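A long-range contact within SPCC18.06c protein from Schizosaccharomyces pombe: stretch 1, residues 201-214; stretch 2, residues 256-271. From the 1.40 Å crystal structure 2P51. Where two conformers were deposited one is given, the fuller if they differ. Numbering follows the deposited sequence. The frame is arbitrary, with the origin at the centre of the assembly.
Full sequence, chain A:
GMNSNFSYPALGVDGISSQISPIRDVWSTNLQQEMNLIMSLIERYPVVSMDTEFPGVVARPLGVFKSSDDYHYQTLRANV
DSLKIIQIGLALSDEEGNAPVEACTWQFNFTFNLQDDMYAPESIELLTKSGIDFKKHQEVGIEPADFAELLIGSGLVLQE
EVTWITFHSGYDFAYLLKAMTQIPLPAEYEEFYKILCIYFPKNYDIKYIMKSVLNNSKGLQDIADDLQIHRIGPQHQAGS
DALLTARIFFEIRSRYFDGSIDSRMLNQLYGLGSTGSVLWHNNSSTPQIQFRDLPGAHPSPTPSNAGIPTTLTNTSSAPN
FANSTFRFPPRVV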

ATOM      1  N   PRO A 201     -10.473   9.534   0.638  1.00 13.09           N
ATOM      2  CA  PRO A 201     -11.454  10.132  -0.244  1.00 13.27           C
ATOM      3  C   PRO A 201     -10.948  10.447  -1.641  1.00 13.20           C
ATOM      4  O   PRO A 201     -11.786  10.637  -2.535  1.00 15.59           O
ATOM      5  CB  PRO A 201     -11.837  11.428   0.484  1.00 14.32           C
ATOM      6  CG  PRO A 201     -10.647  11.726   1.374  1.00 15.67           C
ATOM      7  CD  PRO A 201     -10.173  10.368   1.842  1.00 15.53           C
ATOM      8  N   LYS A 202      -9.644  10.524  -1.850  1.00 14.05           N
ATOM      9  CA  LYS A 202      -9.084  10.777  -3.182  1.00 14.81           C
ATOM     10  C   LYS A 202      -7.980   9.770  -3.442  1.00 14.10           C
ATOM     11  O   LYS A 202      -6.891   9.895  -2.856  1.00 16.52           O
ATOM     12  CB  LYS A 202      -8.545  12.203  -3.233  0.62 16.36           C
ATOM     13  CG  LYS A 202      -7.828  12.564  -4.531  0.62 20.97           C
ATOM     14  CD  LYS A 202      -7.589  14.069  -4.668  0.62 23.63           C
ATOM     15  CE  LYS A 202      -7.116  14.363  -6.070  0.62 19.04           C
ATOM     16  NZ  LYS A 202      -5.714  14.779  -6.236  0.62 31.21           N
ATOM     17  N   ASN A 203      -8.271   8.784  -4.273  1.00 13.35           N
ATOM     18  CA  ASN A 203      -7.235   7.754  -4.503  1.00 14.07           C
ATOM     19  C   ASN A 203      -7.285   7.342  -5.971  1.00 12.97           C
ATOM     20  O   ASN A 203      -8.328   7.489  -6.654  1.00 15.01           O
ATOM     21  CB  ASN A 203      -7.423   6.620  -3.503  1.00 15.60           C
ATOM     22  CG  ASN A 203      -8.674   5.809  -3.659  1.00 16.85           C
ATOM     23  OD1 ASN A 203      -8.787   5.033  -4.623  1.00 18.43           O
ATOM     24  ND2 ASN A 203      -9.666   5.870  -2.787  1.00 17.92           N
ATOM     25  N   TYR A 204      -6.145   6.845  -6.427  1.00 12.94           N
ATOM     26  CA  TYR A 204      -6.018   6.280  -7.783  1.00 13.05           C
ATOM     27  C   TYR A 204      -5.338   4.912  -7.693  1.00 12.78           C
ATOM     28  O   TYR A 204      -4.382   4.795  -6.885  1.00 16.50           O
ATOM     29  CB  TYR A 204      -5.201   7.172  -8.723  1.00 13.70           C
ATOM     30  CG  TYR A 204      -5.819   8.532  -8.976  1.00 14.03           C
ATOM     31  CD1 TYR A 204      -6.891   8.679  -9.853  1.00 16.64           C
ATOM     32  CD2 TYR A 204      -5.318   9.649  -8.345  1.00 17.85           C
ATOM     33  CE1 TYR A 204      -7.461   9.915 -10.091  1.00 20.27           C
ATOM     34  CE2 TYR A 204      -5.882  10.882  -8.581  1.00 23.26           C
ATOM     35  CZ  TYR A 204      -6.943  11.017  -9.445  1.00 23.49           C
ATOM     36  OH  TYR A 204      -7.486  12.284  -9.654  1.00 28.89           O
ATOM     37  N   ASP A 205      -5.834   3.981  -8.479  1.00 12.69           N
ATOM     38  CA  ASP A 205      -5.212   2.661  -8.593  1.00 13.05           C
ATOM     39  C   ASP A 205      -4.555   2.605  -9.967  1.00 11.70           C
ATOM     40  O   ASP A 205      -5.276   2.551 -10.975  1.00 13.26           O
ATOM     41  CB  ASP A 205      -6.248   1.556  -8.387  1.00 13.56           C
ATOM     42  CG  ASP A 205      -5.643   0.166  -8.434  1.00 13.67           C
ATOM     43  OD1 ASP A 205      -4.551  -0.022  -9.063  1.00 13.56           O
ATOM     44  OD2 ASP A 205      -6.232  -0.782  -7.868  1.00 15.64           O
ATOM     45  N   ILE A 206      -3.233   2.609 -10.010  1.00 11.84           N
ATOM     46  CA  ILE A 206      -2.513   2.631 -11.300  1.00 13.05           C
ATOM     47  C   ILE A 206      -2.850   1.391 -12.133  1.00 11.83           C
ATOM     48  O   ILE A 206      -2.795   1.486 -13.357  1.00 15.84           O
ATOM     49  CB  ILE A 206      -0.995   2.722 -11.053  1.00 14.15           C
ATOM     50  CG1 ILE A 206      -0.601   4.060 -10.423  1.00 15.26           C
ATOM     51  CG2 ILE A 206      -0.161   2.453 -12.311  1.00 17.59           C
ATOM     52  CD1 ILE A 206       0.862   4.068  -9.961  1.00 18.78           C
ATOM     53  N   LYS A 207      -3.151   0.254 -11.487  1.00 13.03           N
ATOM     54  CA  LYS A 207      -3.530  -0.926 -12.270  1.00 13.19           C
ATOM     55  C   LYS A 207      -4.867  -0.720 -12.973  1.00 13.69           C
ATOM     56  O   LYS A 207      -5.077  -1.133 -14.132  1.00 14.79           O
ATOM     57  CB  LYS A 207      -3.665  -2.174 -11.387  1.00 15.29           C
ATOM     58  CG  LYS A 207      -4.010  -3.452 -12.179  1.00 17.94           C
ATOM     59  CD  LYS A 207      -2.842  -4.078 -12.888  1.00 19.89           C
ATOM     60  CE  LYS A 207      -3.328  -5.305 -13.692  1.00 16.36           C
ATOM     61  NZ  LYS A 207      -2.232  -5.715 -14.623  1.00 16.75           N
ATOM     62  N   TYR A 208      -5.800  -0.095 -12.253  1.00 12.67           N
ATOM     63  CA  TYR A 208      -7.052   0.236 -12.903  1.00 13.53           C
ATOM     64  C   TYR A 208      -6.791   1.171 -14.090  1.00 13.53           C
ATOM     65  O   TYR A 208      -7.313   1.016 -15.186  1.00 15.31           O
ATOM     66  CB  TYR A 208      -8.018   0.915 -11.903  1.00 15.21           C
ATOM     67  CG  TYR A 208      -9.270   1.444 -12.588  1.00 15.36           C
ATOM     68  CD1 TYR A 208     -10.322   0.559 -12.860  1.00 17.94           C
ATOM     69  CD2 TYR A 208      -9.426   2.794 -12.968  1.00 16.46           C
ATOM     70  CE1 TYR A 208     -11.462   1.034 -13.483  1.00 17.87           C
ATOM     71  CE2 TYR A 208     -10.570   3.253 -13.597  1.00 18.39           C
ATOM     72  CZ  TYR A 208     -11.589   2.354 -13.850  1.00 19.12           C
ATOM     73  OH  TYR A 208     -12.741   2.763 -14.467  1.00 26.21           O
ATOM     74  N   ILE A 209      -5.981   2.214 -13.867  1.00 13.26           N
ATOM     75  CA  ILE A 209      -5.706   3.175 -14.937  1.00 13.82           C
ATOM     76  C   ILE A 209      -5.016   2.483 -16.114  1.00 13.18           C
ATOM     77  O   ILE A 209      -5.472   2.636 -17.271  1.00 15.01           O
ATOM     78  CB  ILE A 209      -4.857   4.349 -14.407  1.00 14.20           C
ATOM     79  CG1 ILE A 209      -5.532   5.120 -13.289  1.00 13.39           C
ATOM     80  CG2 ILE A 209      -4.500   5.254 -15.600  1.00 15.10           C
ATOM     81  CD1 ILE A 209      -4.684   6.197 -12.624  1.00 15.85           C
ATOM     82  N   MET A 210      -3.951   1.711 -15.838  1.00 14.00           N
ATOM     83  CA  MET A 210      -3.170   1.153 -16.939  1.00 13.88           C
ATOM     84  C   MET A 210      -3.943   0.034 -17.614  1.00 14.05           C
ATOM     85  O   MET A 210      -4.010   0.053 -18.858  1.00 16.41           O
ATOM     86  CB  MET A 210      -1.784   0.653 -16.503  1.00 14.56           C
ATOM     87  CG  MET A 210      -0.903   1.823 -16.051  1.00 15.78           C
ATOM     88  SD  MET A 210      -0.433   2.805 -17.503  1.00 20.45           S
ATOM     89  CE  MET A 210       0.923   1.785 -18.115  1.00 24.73           C
ATOM     90  N   LYS A 211      -4.479  -0.925 -16.892  1.00 14.63           N
ATOM     91  CA  LYS A 211      -5.126  -2.054 -17.581  1.00 16.14           C
ATOM     92  C   LYS A 211      -6.557  -1.724 -17.952  1.00 15.78           C
ATOM     93  O   LYS A 211      -6.903  -1.868 -19.126  1.00 18.34           O
ATOM     94  CB  LYS A 211      -5.116  -3.315 -16.722  1.00 17.81           C
ATOM     95  CG  LYS A 211      -5.792  -4.477 -17.503  1.00 23.29           C
ATOM     96  CD  LYS A 211      -5.732  -5.793 -16.859  1.00 29.74           C
ATOM     97  CE  LYS A 211      -6.411  -6.888 -17.688  1.00 31.40           C
ATOM     98  NZ  LYS A 211      -6.007  -6.877 -19.112  1.00 28.63           N
ATOM     99  N   SER A 212      -7.397  -1.318 -17.013  1.00 16.01           N
ATOM    100  CA  SER A 212      -8.825  -1.178 -17.324  1.00 18.08           C
ATOM    101  C   SER A 212      -9.128  -0.027 -18.283  1.00 17.94           C
ATOM    102  O   SER A 212     -10.038  -0.147 -19.116  1.00 23.68           O
ATOM    103  CB  SER A 212      -9.641  -1.016 -16.029  1.00 17.30           C
ATOM    104  OG  SER A 212      -9.449  -2.179 -15.220  1.00 19.52           O
ATOM    105  N   VAL A 213      -8.367   1.086 -18.174  1.00 15.73           N
ATOM    106  CA  VAL A 213      -8.620   2.178 -19.078  1.00 16.98           C
ATOM    107  C   VAL A 213      -7.664   2.182 -20.241  1.00 16.55           C
ATOM    108  O   VAL A 213      -8.076   2.302 -21.411  1.00 22.18           O
ATOM    109  CB  VAL A 213      -8.528   3.497 -18.309  1.00 16.70           C
ATOM    110  CG1 VAL A 213      -8.811   4.643 -19.309  1.00 22.93           C
ATOM    111  CG2 VAL A 213      -9.491   3.490 -17.142  1.00 20.43           C
ATOM    112  N   LEU A 214      -6.363   2.057 -19.990  1.00 15.17           N
ATOM    113  CA  LEU A 214      -5.385   2.224 -21.082  1.00 15.97           C
ATOM    114  C   LEU A 214      -5.015   0.904 -21.772  1.00 17.41           C
ATOM    115  O   LEU A 214      -4.210   0.928 -22.714  1.00 17.21           O
ATOM    116  CB  LEU A 214      -4.133   2.921 -20.543  1.00 15.29           C
ATOM    117  CG  LEU A 214      -4.399   4.277 -19.851  1.00 15.66           C
ATOM    118  CD1 LEU A 214      -3.105   4.897 -19.367  1.00 17.52           C
ATOM    119  CD2 LEU A 214      -5.113   5.252 -20.799  1.00 18.87           C
ATOM    120  N   TYR A 256       0.255  10.248 -20.526  1.00 14.75           N
ATOM    121  CA  TYR A 256      -1.040   9.880 -21.115  1.00 15.07           C
ATOM    122  C   TYR A 256      -2.145  10.826 -20.706  1.00 14.88           C
ATOM    123  O   TYR A 256      -3.245  10.710 -21.277  1.00 16.05           O
ATOM    124  CB  TYR A 256      -1.413   8.399 -20.793  1.00 15.93           C
ATOM    125  CG  TYR A 256      -0.185   7.539 -21.079  1.00 15.61           C
ATOM    126  CD1 TYR A 256       0.425   7.568 -22.329  1.00 15.30           C
ATOM    127  CD2 TYR A 256       0.339   6.730 -20.093  1.00 16.51           C
ATOM    128  CE1 TYR A 256       1.537   6.820 -22.668  1.00 15.82           C
ATOM    129  CE2 TYR A 256       1.467   5.984 -20.400  1.00 17.86           C
ATOM    130  CZ  TYR A 256       2.063   6.009 -21.655  1.00 18.38           C
ATOM    131  OH  TYR A 256       3.199   5.253 -21.861  1.00 19.43           O
ATOM    132  N   PHE A 257      -1.861  11.748 -19.773  1.00 14.52           N
ATOM    133  CA  PHE A 257      -2.890  12.667 -19.322  1.00 14.40           C
ATOM    134  C   PHE A 257      -2.424  14.111 -19.398  1.00 15.94           C
ATOM    135  O   PHE A 257      -3.091  14.983 -18.854  1.00 15.87           O
ATOM    136  CB  PHE A 257      -3.359  12.335 -17.908  1.00 15.24           C
ATOM    137  CG  PHE A 257      -3.976  10.936 -17.842  1.00 15.19           C
ATOM    138  CD1 PHE A 257      -5.345  10.812 -18.052  1.00 15.67           C
ATOM    139  CD2 PHE A 257      -3.201   9.813 -17.593  1.00 15.50           C
ATOM    140  CE1 PHE A 257      -5.950   9.556 -17.996  1.00 15.59           C
ATOM    141  CE2 PHE A 257      -3.771   8.571 -17.517  1.00 15.97           C
ATOM    142  CZ  PHE A 257      -5.131   8.467 -17.725  1.00 16.08           C
ATOM    143  N   ASP A 258      -1.310  14.354 -20.073  1.00 14.23           N
ATOM    144  CA  ASP A 258      -0.785  15.719 -20.267  1.00 14.51           C
ATOM    145  C   ASP A 258      -0.755  16.513 -18.944  1.00 14.49           C
ATOM    146  O   ASP A 258      -1.030  17.706 -18.868  1.00 18.22           O
ATOM    147  CB  ASP A 258      -1.578  16.448 -21.333  1.00 15.36           C
ATOM    148  CG  ASP A 258      -0.854  17.667 -21.877  1.00 15.88           C
ATOM    149  OD1 ASP A 258       0.404  17.718 -21.880  1.00 18.49           O
ATOM    150  OD2 ASP A 258      -1.533  18.625 -22.337  1.00 15.36           O
ATOM    151  N   GLY A 259      -0.391  15.801 -17.867  1.00 15.94           N
ATOM    152  CA  GLY A 259      -0.208  16.501 -16.605  1.00 19.16           C
ATOM    153  C   GLY A 259      -1.399  16.530 -15.675  1.00 18.31           C
ATOM    154  O   GLY A 259      -1.191  16.969 -14.530  1.00 25.08           O
ATOM    155  N   SER A 260      -2.593  16.121 -16.078  1.00 19.00           N
ATOM    156  CA  SER A 260      -3.826  16.292 -15.304  1.00 22.10           C
ATOM    157  C   SER A 260      -4.594  14.990 -15.294  1.00 20.73           C
ATOM    158  O   SER A 260      -5.150  14.664 -16.370  1.00 19.20           O
ATOM    159  CB  SER A 260      -4.606  17.431 -15.961  0.56 25.17           C
ATOM    160  OG  SER A 260      -5.732  17.935 -15.281  0.56 24.84           O
ATOM    161  N   ILE A 261      -4.652  14.213 -14.221  1.00 23.05           N
ATOM    162  CA  ILE A 261      -5.325  12.904 -14.325  1.00 21.80           C
ATOM    163  C   ILE A 261      -6.819  13.056 -14.573  1.00 21.24           C
ATOM    164  O   ILE A 261      -7.492  13.935 -14.032  1.00 23.38           O
ATOM    165  CB  ILE A 261      -5.134  12.053 -13.055  1.00 27.44           C
ATOM    166  CG1 ILE A 261      -3.705  11.553 -12.822  1.00 32.52           C
ATOM    167  CG2 ILE A 261      -6.032  10.817 -13.029  1.00 35.52           C
ATOM    168  CD1 ILE A 261      -3.370  10.320 -13.643  1.00 28.30           C
ATOM    169  N   ASP A 262      -7.427  12.226 -15.387  1.00 20.08           N
ATOM    170  CA  ASP A 262      -8.847  12.230 -15.701  1.00 19.62           C
ATOM    171  C   ASP A 262      -9.649  11.841 -14.478  1.00 20.16           C
ATOM    172  O   ASP A 262      -9.386  10.809 -13.826  1.00 19.22           O
ATOM    173  CB  ASP A 262      -9.052  11.245 -16.856  1.00 20.23           C
ATOM    174  CG  ASP A 262     -10.427  11.242 -17.482  1.00 21.11           C
ATOM    175  OD1 ASP A 262     -11.352  10.823 -16.766  1.00 24.55           O
ATOM    176  OD2 ASP A 262     -10.627  11.672 -18.657  1.00 23.33           O
ATOM    177  N   SER A 263     -10.646  12.590 -14.126  1.00 23.83           N
ATOM    178  CA  SER A 263     -11.396  12.453 -12.863  1.00 25.49           C
ATOM    179  C   SER A 263     -12.186  11.172 -12.890  1.00 24.90           C
ATOM    180  O   SER A 263     -12.552  10.680 -11.794  1.00 27.26           O
ATOM    181  CB  SER A 263     -12.298  13.678 -12.672  1.00 25.68           C
ATOM    182  OG  SER A 263     -13.417  13.598 -13.581  1.00 29.67           O
ATOM    183  N   ARG A 264     -12.421  10.544 -14.036  1.00 25.69           N
ATOM    184  CA  ARG A 264     -13.150   9.264 -14.070  1.00 25.51           C
ATOM    185  C   ARG A 264     -12.364   8.124 -13.460  1.00 23.78           C
ATOM    186  O   ARG A 264     -12.789   6.993 -13.232  1.00 27.93           O
ATOM    187  CB  ARG A 264     -13.555   8.893 -15.512  1.00 28.55           C
ATOM    188  CG  ARG A 264     -14.568   9.912 -16.054  1.00 26.99           C
ATOM    189  CD  ARG A 264     -14.891   9.713 -17.520  1.00 28.30           C
ATOM    190  NE  ARG A 264     -13.755  10.178 -18.318  1.00 25.38           N
ATOM    191  CZ  ARG A 264     -13.784  10.237 -19.647  1.00 24.07           C
ATOM    192  NH1 ARG A 264     -14.889   9.865 -20.286  1.00 30.36           N
ATOM    193  NH2 ARG A 264     -12.718  10.666 -20.290  1.00 28.92           N
ATOM    194  N   MET A 265     -11.103   8.407 -13.143  1.00 19.83           N
ATOM    195  CA  MET A 265     -10.423   7.284 -12.506  1.00 22.61           C
ATOM    196  C   MET A 265     -10.342   7.322 -11.010  1.00 18.14           C
ATOM    197  O   MET A 265      -9.796   6.390 -10.432  1.00 18.62           O
ATOM    198  CB  MET A 265      -9.053   7.311 -13.174  1.00 26.36           C
ATOM    199  CG  MET A 265      -9.474   6.800 -14.651  1.00 30.91           C
ATOM    200  SD  MET A 265      -8.006   7.038 -15.456  1.00 33.85           S
ATOM    201  CE  MET A 265      -7.411   6.195 -16.802  1.00117.07           C
ATOM    202  N   LEU A 266     -10.883   8.402 -10.480  1.00 18.25           N
ATOM    203  CA  LEU A 266     -10.891   8.508  -9.033  1.00 19.14           C
ATOM    204  C   LEU A 266     -11.652   7.365  -8.331  1.00 18.20           C
ATOM    205  O   LEU A 266     -12.788   7.015  -8.638  1.00 19.60           O
ATOM    206  CB  LEU A 266     -11.569   9.836  -8.656  1.00 21.92           C
ATOM    207  CG  LEU A 266     -11.216  10.530  -7.356  1.00 31.84           C
ATOM    208  CD1 LEU A 266      -9.731  10.850  -7.179  1.00 32.62           C
ATOM    209  CD2 LEU A 266     -12.020  11.834  -7.244  1.00 47.18           C
ATOM    210  N   ASN A 267     -10.988   6.820  -7.312  1.00 16.04           N
ATOM    211  CA  ASN A 267     -11.531   5.815  -6.398  1.00 16.84           C
ATOM    212  C   ASN A 267     -11.997   4.573  -7.137  1.00 14.77           C
ATOM    213  O   ASN A 267     -12.979   3.946  -6.702  1.00 22.37           O
ATOM    214  CB  ASN A 267     -12.651   6.416  -5.530  1.00 16.07           C
ATOM    215  CG  ASN A 267     -12.138   7.626  -4.759  1.00 16.89           C
ATOM    216  OD1 ASN A 267     -10.962   7.986  -4.744  1.00 20.66           O
ATOM    217  ND2 ASN A 267     -13.047   8.309  -4.114  1.00 21.49           N
ATOM    218  N   GLN A 268     -11.341   4.177  -8.208  1.00 15.32           N
ATOM    219  CA  GLN A 268     -11.728   2.919  -8.845  1.00 15.94           C
ATOM    220  C   GLN A 268     -10.647   1.877  -8.536  1.00 16.38           C
ATOM    221  O   GLN A 268      -9.489   2.079  -8.912  1.00 19.40           O
ATOM    222  CB  GLN A 268     -11.874   3.039 -10.366  1.00 18.67           C
ATOM    223  CG  GLN A 268     -12.830   4.152 -10.836  1.00 22.29           C
ATOM    224  CD  GLN A 268     -14.214   3.884 -10.302  1.00 27.02           C
ATOM    225  OE1 GLN A 268     -14.708   2.784 -10.501  1.00 35.79           O
ATOM    226  NE2 GLN A 268     -14.844   4.855  -9.609  1.00 35.55           N
ATOM    227  N   LEU A 269     -11.004   0.777  -7.881  1.00 17.31           N
ATOM    228  CA  LEU A 269      -9.985  -0.210  -7.542  1.00 15.25           C
ATOM    229  C   LEU A 269      -9.938  -1.298  -8.590  1.00 15.07           C
ATOM    230  O   LEU A 269     -11.007  -1.769  -9.019  1.00 19.50           O
ATOM    231  CB  LEU A 269     -10.291  -0.829  -6.173  1.00 18.41           C
ATOM    232  CG  LEU A 269     -10.396   0.110  -4.974  1.00 24.48           C
ATOM    233  CD1 LEU A 269     -10.429  -0.738  -3.715  1.00 33.39           C
ATOM    234  CD2 LEU A 269      -9.228   1.062  -4.981  1.00 26.55           C
ATOM    235  N   TYR A 270      -8.758  -1.724  -9.036  1.00 15.98           N
ATOM    236  CA  TYR A 270      -8.706  -2.784 -10.037  1.00 13.87           C
ATOM    237  C   TYR A 270      -9.351  -4.066  -9.556  1.00 15.68           C
ATOM    238  O   TYR A 270      -9.114  -4.550  -8.473  1.00 17.45           O
ATOM    239  CB  TYR A 270      -7.239  -3.066 -10.397  1.00 15.03           C
ATOM    240  CG  TYR A 270      -7.161  -4.134 -11.476  1.00 16.84           C
ATOM    241  CD1 TYR A 270      -7.562  -3.811 -12.767  1.00 16.50           C
ATOM    242  CD2 TYR A 270      -6.694  -5.411 -11.180  1.00 17.13           C
ATOM    243  CE1 TYR A 270      -7.481  -4.788 -13.747  1.00 18.91           C
ATOM    244  CE2 TYR A 270      -6.611  -6.378 -12.147  1.00 17.89           C
ATOM    245  CZ  TYR A 270      -7.022  -6.065 -13.426  1.00 19.15           C
ATOM    246  OH  TYR A 270      -6.945  -7.010 -14.421  1.00 23.08           O
ATOM    247  N   GLY A 271     -10.165  -4.745 -10.341  1.00 19.95           N
ATOM    248  CA  GLY A 271     -10.659  -6.079 -10.094  1.00 23.98           C
ATOM    249  C   GLY A 271     -11.798  -6.168  -9.103  1.00 24.62           C
ATOM    250  O   GLY A 271     -12.220  -7.257  -8.736  1.00 29.20           O
TER
HETATM  251  O   HOH W   1      -8.163   4.264  -9.990  1.00 18.93           O
HETATM  252  O   HOH W   2     -13.548   5.219 -14.709  0.66 39.10           O
HETATM  253  O   HOH W   3     -10.925  -3.081 -12.977  0.89 21.68           O

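What fills the apolar centre of the contact? M265 does, with its CA-to-CB bond pointing toward the first stretch and its unbranched chain reaching across to the helix. Its CE lies 3.3 Å from I209 CG2 and 3.3 Å from V213 CG1, so the methyl group meets residues four apart in sequence, about one helical turn. Closer to the backbone, M265 CG lies 3.9 Å from Y208 CE2, at the edge of that ring, and M265 CB is 4.2 Å from Y204 CD1. A long, flexible thioether suits this position because it can touch three helical side chains and a strand residue without any polar group to satisfy. I209 extends the packing, its CG2 lying 3.9 Å from F257 CE2. Beyond it, L214 CD1 approaches Y256 CD2 at 4.0 Å and F257 CE2 at 4.2 Å, joining the end of the first stretch to the start of the second.

How do the tyrosine rings widen this core? Each offers a broad carbon surface. The CA-to-CB bond of Y204 points sideways, but chi1 near -63° (m) brings the ring to the second stretch, where CE1 is 3.4 Å from I261 CG2 and CZ is 3.6 Å from L266 CD1. Y208, with chi1 t, takes Q268 over one face: Q268 CB sits 3.4 Å from the centroid of the Y208 ring, almost on the ring normal, in a CH-pi contact. Y270 has the largest area covered by the other stretch, 136 Å² of its surface. K207 CG lies over one face, 3.5 Å from the centroid of the Y270 ring, so the lysine's aliphatic part does the packing; its NZ, 5.3 Å from that centroid, adds at most a weak attraction. The ring edge meets S212, with OG 3.5 Å from Y270 CD1.

Which polar groups fix the register of the backbones? N203 contributes its backbone N and O, N267 its backbone N and its side chain, and D205 its carboxylate. N267 N donates to N203 O at 2.8 Å, while N203 N donates to N267 OD1, also at 2.8 Å; the N267 amide group then uses ND2 to donate to P201 O at 3.1 Å. Asparagine suits N267 because its side chain both accepts and donates, and N267 has positive phi, a conformation asparagine tolerates well, within the type II turn from M265 to Q268. D205 divides its carboxylate: OD2 accepts from Y270 N at 2.9 Å, and OD1 caps the helix, accepting from K207 N at 2.8 Å and, weakly, from Y208 N at 3.4 Å.

What do waters add to the polar edge? Water 1 accepts from D205 N at 2.8 Å and lies 2.7 Å from M265 O and 2.8 Å from Q268 O, within hydrogen-bonding reach of both, bridging strand and turn. Water 2 links Y208 OH, 2.6 Å from its oxygen, to R264 O at 2.4 Å. Water 3 lies 2.8 Å from S212 OG and accepts from G271 N at 3.2 Å.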